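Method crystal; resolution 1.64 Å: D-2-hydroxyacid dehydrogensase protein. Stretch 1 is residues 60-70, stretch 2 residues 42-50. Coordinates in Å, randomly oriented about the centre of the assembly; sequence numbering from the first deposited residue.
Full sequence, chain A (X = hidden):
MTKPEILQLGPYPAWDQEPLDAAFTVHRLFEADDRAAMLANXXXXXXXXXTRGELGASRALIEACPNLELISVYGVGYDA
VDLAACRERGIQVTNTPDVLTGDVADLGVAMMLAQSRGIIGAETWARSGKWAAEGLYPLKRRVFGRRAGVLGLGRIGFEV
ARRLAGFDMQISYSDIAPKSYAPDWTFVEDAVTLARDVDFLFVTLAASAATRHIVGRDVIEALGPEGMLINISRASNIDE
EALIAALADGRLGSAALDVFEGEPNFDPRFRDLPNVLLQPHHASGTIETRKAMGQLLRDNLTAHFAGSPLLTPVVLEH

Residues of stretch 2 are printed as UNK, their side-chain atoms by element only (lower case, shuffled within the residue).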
# COMPACT_ATOMS: atom_id res chain seq x y z
N ALA A 60 8.09 6.57 -24.09
CA ALA A 60 9.37 6.80 -24.75
C ALA A 60 10.33 5.65 -24.45
O ALA A 60 11.08 5.22 -25.32
CB ALA A 60 9.97 8.13 -24.33
N LEU A 61 10.30 5.14 -23.22
CA LEU A 61 11.14 4.01 -22.87
C LEU A 61 10.73 2.76 -23.65
O LEU A 61 11.58 2.03 -24.18
CB LEU A 61 11.06 3.74 -21.37
CG LEU A 61 11.86 2.50 -20.97
CD1 LEU A 61 13.34 2.71 -21.28
CD2 LEU A 61 11.63 2.15 -19.51
N ILE A 62 9.43 2.51 -23.71
CA ILE A 62 8.89 1.40 -24.48
C ILE A 62 9.29 1.52 -25.96
O ILE A 62 9.67 0.52 -26.58
CB ILE A 62 7.36 1.33 -24.31
CG1 ILE A 62 7.03 0.86 -22.89
CG2 ILE A 62 6.74 0.41 -25.34
CD1 ILE A 62 5.61 1.15 -22.44
N GLU A 63 9.24 2.73 -26.50
CA GLU A 63 9.64 2.96 -27.89
C GLU A 63 11.12 2.67 -28.12
O GLU A 63 11.53 2.27 -29.22
CB GLU A 63 9.33 4.40 -28.31
CG GLU A 63 7.85 4.73 -28.41
CD GLU A 63 7.58 6.22 -28.56
OE1 GLU A 63 8.13 7.02 -27.77
OE2 GLU A 63 6.80 6.59 -29.47
N ALA A 64 11.93 2.88 -27.08
CA ALA A 64 13.36 2.66 -27.18
C ALA A 64 13.70 1.18 -27.10
O ALA A 64 14.84 0.78 -27.32
CB ALA A 64 14.09 3.43 -26.08
N CYS A 65 12.70 0.36 -26.77
CA CYS A 65 12.87 -1.08 -26.67
C CYS A 65 11.93 -1.78 -27.66
O CYS A 65 10.93 -2.37 -27.26
CB CYS A 65 12.59 -1.57 -25.24
SG CYS A 65 13.65 -0.83 -23.96
N PRO A 66 12.27 -1.74 -28.95
CA PRO A 66 11.34 -2.17 -30.00
C PRO A 66 11.01 -3.65 -29.97
O PRO A 66 10.02 -4.06 -30.59
CB PRO A 66 12.08 -1.81 -31.30
CG PRO A 66 13.53 -1.77 -30.91
CD PRO A 66 13.54 -1.24 -29.51
N ASN A 67 11.82 -4.45 -29.28
CA ASN A 67 11.60 -5.88 -29.20
C ASN A 67 11.13 -6.31 -27.82
O ASN A 67 11.14 -7.49 -27.48
CB ASN A 67 12.87 -6.62 -29.61
CG ASN A 67 13.29 -6.29 -31.04
OD1 ASN A 67 12.49 -6.42 -31.97
ND2 ASN A 67 14.52 -5.84 -31.21
N LEU A 68 10.67 -5.33 -27.03
CA LEU A 68 10.10 -5.59 -25.71
C LEU A 68 8.91 -6.56 -25.74
O LEU A 68 8.01 -6.43 -26.58
CB LEU A 68 9.66 -4.26 -25.08
CG LEU A 68 9.20 -4.30 -23.62
CD1 LEU A 68 10.31 -4.76 -22.70
CD2 LEU A 68 8.69 -2.92 -23.21
N GLU A 69 8.90 -7.50 -24.80
CA GLU A 69 7.85 -8.52 -24.73
C GLU A 69 7.01 -8.40 -23.46
O GLU A 69 5.81 -8.70 -23.44
CB GLU A 69 8.46 -9.92 -24.79
CG GLU A 69 9.21 -10.21 -26.09
CD GLU A 69 10.05 -11.49 -26.03
OE1 GLU A 69 9.97 -12.24 -25.04
OE2 GLU A 69 10.80 -11.73 -27.00
N LEU A 70 7.66 -7.95 -22.39
CA LEU A 70 7.09 -8.06 -21.06
C LEU A 70 7.62 -6.99 -20.14
O LEU A 70 8.81 -6.68 -20.16
CB LEU A 70 7.43 -9.44 -20.47
CG LEU A 70 7.16 -9.64 -18.97
CD1 LEU A 70 5.68 -9.58 -18.66
CD2 LEU A 70 7.74 -10.95 -18.50
N UNK A 42 21.72 -0.79 -25.92
CA UNK A 42 21.07 -2.06 -25.61
C UNK A 42 19.56 -2.11 -25.86
O UNK A 42 18.96 -3.17 -25.74
c UNK A 42 20.56 -1.56 -23.17
c UNK A 42 21.31 -2.49 -24.14
c UNK A 42 22.80 -2.56 -23.83
N UNK A 43 18.96 -0.98 -26.20
CA UNK A 43 17.52 -0.92 -26.43
C UNK A 43 16.97 -2.03 -27.31
O UNK A 43 15.97 -2.66 -26.97
N UNK A 44 17.63 -2.28 -28.44
CA UNK A 44 17.20 -3.31 -29.37
C UNK A 44 17.20 -4.70 -28.76
O UNK A 44 16.49 -5.59 -29.22
o UNK A 44 18.65 -1.99 -32.46
o UNK A 44 16.73 -1.60 -31.45
c UNK A 44 17.81 -2.22 -31.57
c UNK A 44 18.11 -3.33 -30.60
N UNK A 45 18.04 -4.89 -27.75
CA UNK A 45 18.19 -6.20 -27.13
C UNK A 45 17.16 -6.52 -26.06
O UNK A 45 16.96 -7.68 -25.71
c UNK A 45 23.50 -7.32 -28.83
c UNK A 45 19.57 -6.34 -26.51
c UNK A 45 20.70 -6.09 -27.49
n UNK A 45 23.13 -6.51 -27.84
n UNK A 45 22.78 -8.39 -29.13
c UNK A 45 21.96 -6.73 -26.98
n UNK A 45 24.60 -7.04 -29.53
N UNK A 46 16.51 -5.48 -25.53
CA UNK A 46 15.66 -5.65 -24.36
C UNK A 46 14.38 -6.41 -24.65
O UNK A 46 13.54 -5.98 -25.44
c UNK A 46 17.62 -4.36 -22.55
c UNK A 46 16.60 -3.53 -23.34
c UNK A 46 15.32 -4.28 -23.72
c UNK A 46 14.43 -4.48 -22.49
N UNK A 47 14.22 -7.55 -23.98
CA UNK A 47 13.02 -8.36 -24.15
C UNK A 47 12.08 -8.20 -22.97
O UNK A 47 10.89 -8.45 -23.09
c UNK A 47 13.40 -9.83 -24.37
c UNK A 47 14.09 -10.08 -25.71
c UNK A 47 14.59 -11.50 -25.82
n UNK A 47 13.50 -12.47 -25.71
c UNK A 47 13.67 -13.75 -25.41
n UNK A 47 14.88 -14.24 -25.20
n UNK A 47 12.61 -14.55 -25.33
N UNK A 48 12.60 -7.78 -21.82
CA UNK A 48 11.74 -7.50 -20.68
C UNK A 48 12.28 -6.34 -19.85
O UNK A 48 13.49 -6.14 -19.76
c UNK A 48 11.57 -8.73 -19.80
N UNK A 49 11.36 -5.58 -19.25
CA UNK A 49 11.71 -4.54 -18.30
C UNK A 49 11.31 -5.03 -16.92
O UNK A 49 10.24 -5.64 -16.74
c UNK A 49 11.14 -2.24 -17.45
c UNK A 49 11.01 -3.22 -18.62
c UNK A 49 10.83 -1.42 -20.41
c UNK A 49 11.61 -2.60 -19.89
N UNK A 50 12.19 -4.82 -15.95
CA UNK A 50 11.88 -5.09 -14.55
C UNK A 50 11.80 -3.73 -13.87
O UNK A 50 12.76 -2.96 -13.87
c UNK A 50 12.97 -5.94 -13.91
O HOH W 1 13.85 -4.16 -27.33

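Position 42 carries three side-chain carbons, one attached to CA and bearing the other two. This fork at CB is that of valine, V42. Its side chain does not reach stretch 1, so its part is played by the backbone: its O accepts a hydrogen bond from the N of position 45, helping to shape the turn that follows.

Position 43 has no side-chain atoms and is therefore glycine, G43. Its CA lies 3.3 Å from A64 O, and an ideal CB would fall 2.4 Å from that same oxygen, a clash. The bare CA lets the chains approach closely here, and G43 O in turn lies 3.5 Å from C65 CA, a CA-H...O contact.

Position 44 shows two carbons, the second carrying two oxygens, a short carboxylate: aspartate, D44. The CA-to-CB bond points away from stretch 1, yet the carboxylate comes nearer, with OD1 3.2 Å from P66 CG. An exposed setting suits the charge. The backbone does more, since D44 O accepts a nearly straight hydrogen bond of 2.8 Å from N67 ND2.

At position 45 three carbons lead to a nitrogen and then to a carbon with two further nitrogens, the guanidinium of arginine, R45. The CA-to-CB bond points away from stretch 1 and the residue is exposed, where a long charged group is readily accommodated; it touches a crystal neighbour.

Position 46 has four carbons, forked at the first, with one arm two carbons long: isoleucine, I46. It is buried, as befits a hydrocarbon. Its CB packs 3.8 Å from C65 SG, and its CG2 lies 4.1 Å from L68 CD1.

Position 47 again ends in a carbon bearing three nitrogens, beyond three carbons, so it is a second arginine, R47. This one is engaged: its NE donates to E69 OE2 at 3.1 Å in a salt bridge, the carboxylate oxygen lying at the edge of the guanidinium, near its plane. Its backbone O accepts a hydrogen bond of 2.8 Å from E69 N and a weak one of 3.3 Å from L70 N.

Position 48 has a single carbon, alanine, A48. It is bridged in parallel with L70, and the two side chains share a face of the sheet, CB to CB 4.3 Å. The small methyl fits this buried site.

Position 49 repeats the four-carbon fork with one longer arm: isoleucine, I49. The site is buried and suits a branched hydrocarbon: its CD1 meets L61 CD2 at 3.8 Å and its CG1 meets L68 CD1 at 3.8 Å, while its N donates to L70 O at 2.9 Å.

Position 50, with one carbon, is alanine, A50; buried and pointing away from stretch 1, it makes no contact there.

The contact thus changes character along its length. Near G43, close backbone packing is joined by a water that donates to G43 O and I46 O and accepts from N67 N; farther on, parallel pairing takes over, with leucine and isoleucine side chains filling the buried space and the R47–E69 salt bridge adding a charged link.

Stretch 2 (42-50) VGDRIRAIA
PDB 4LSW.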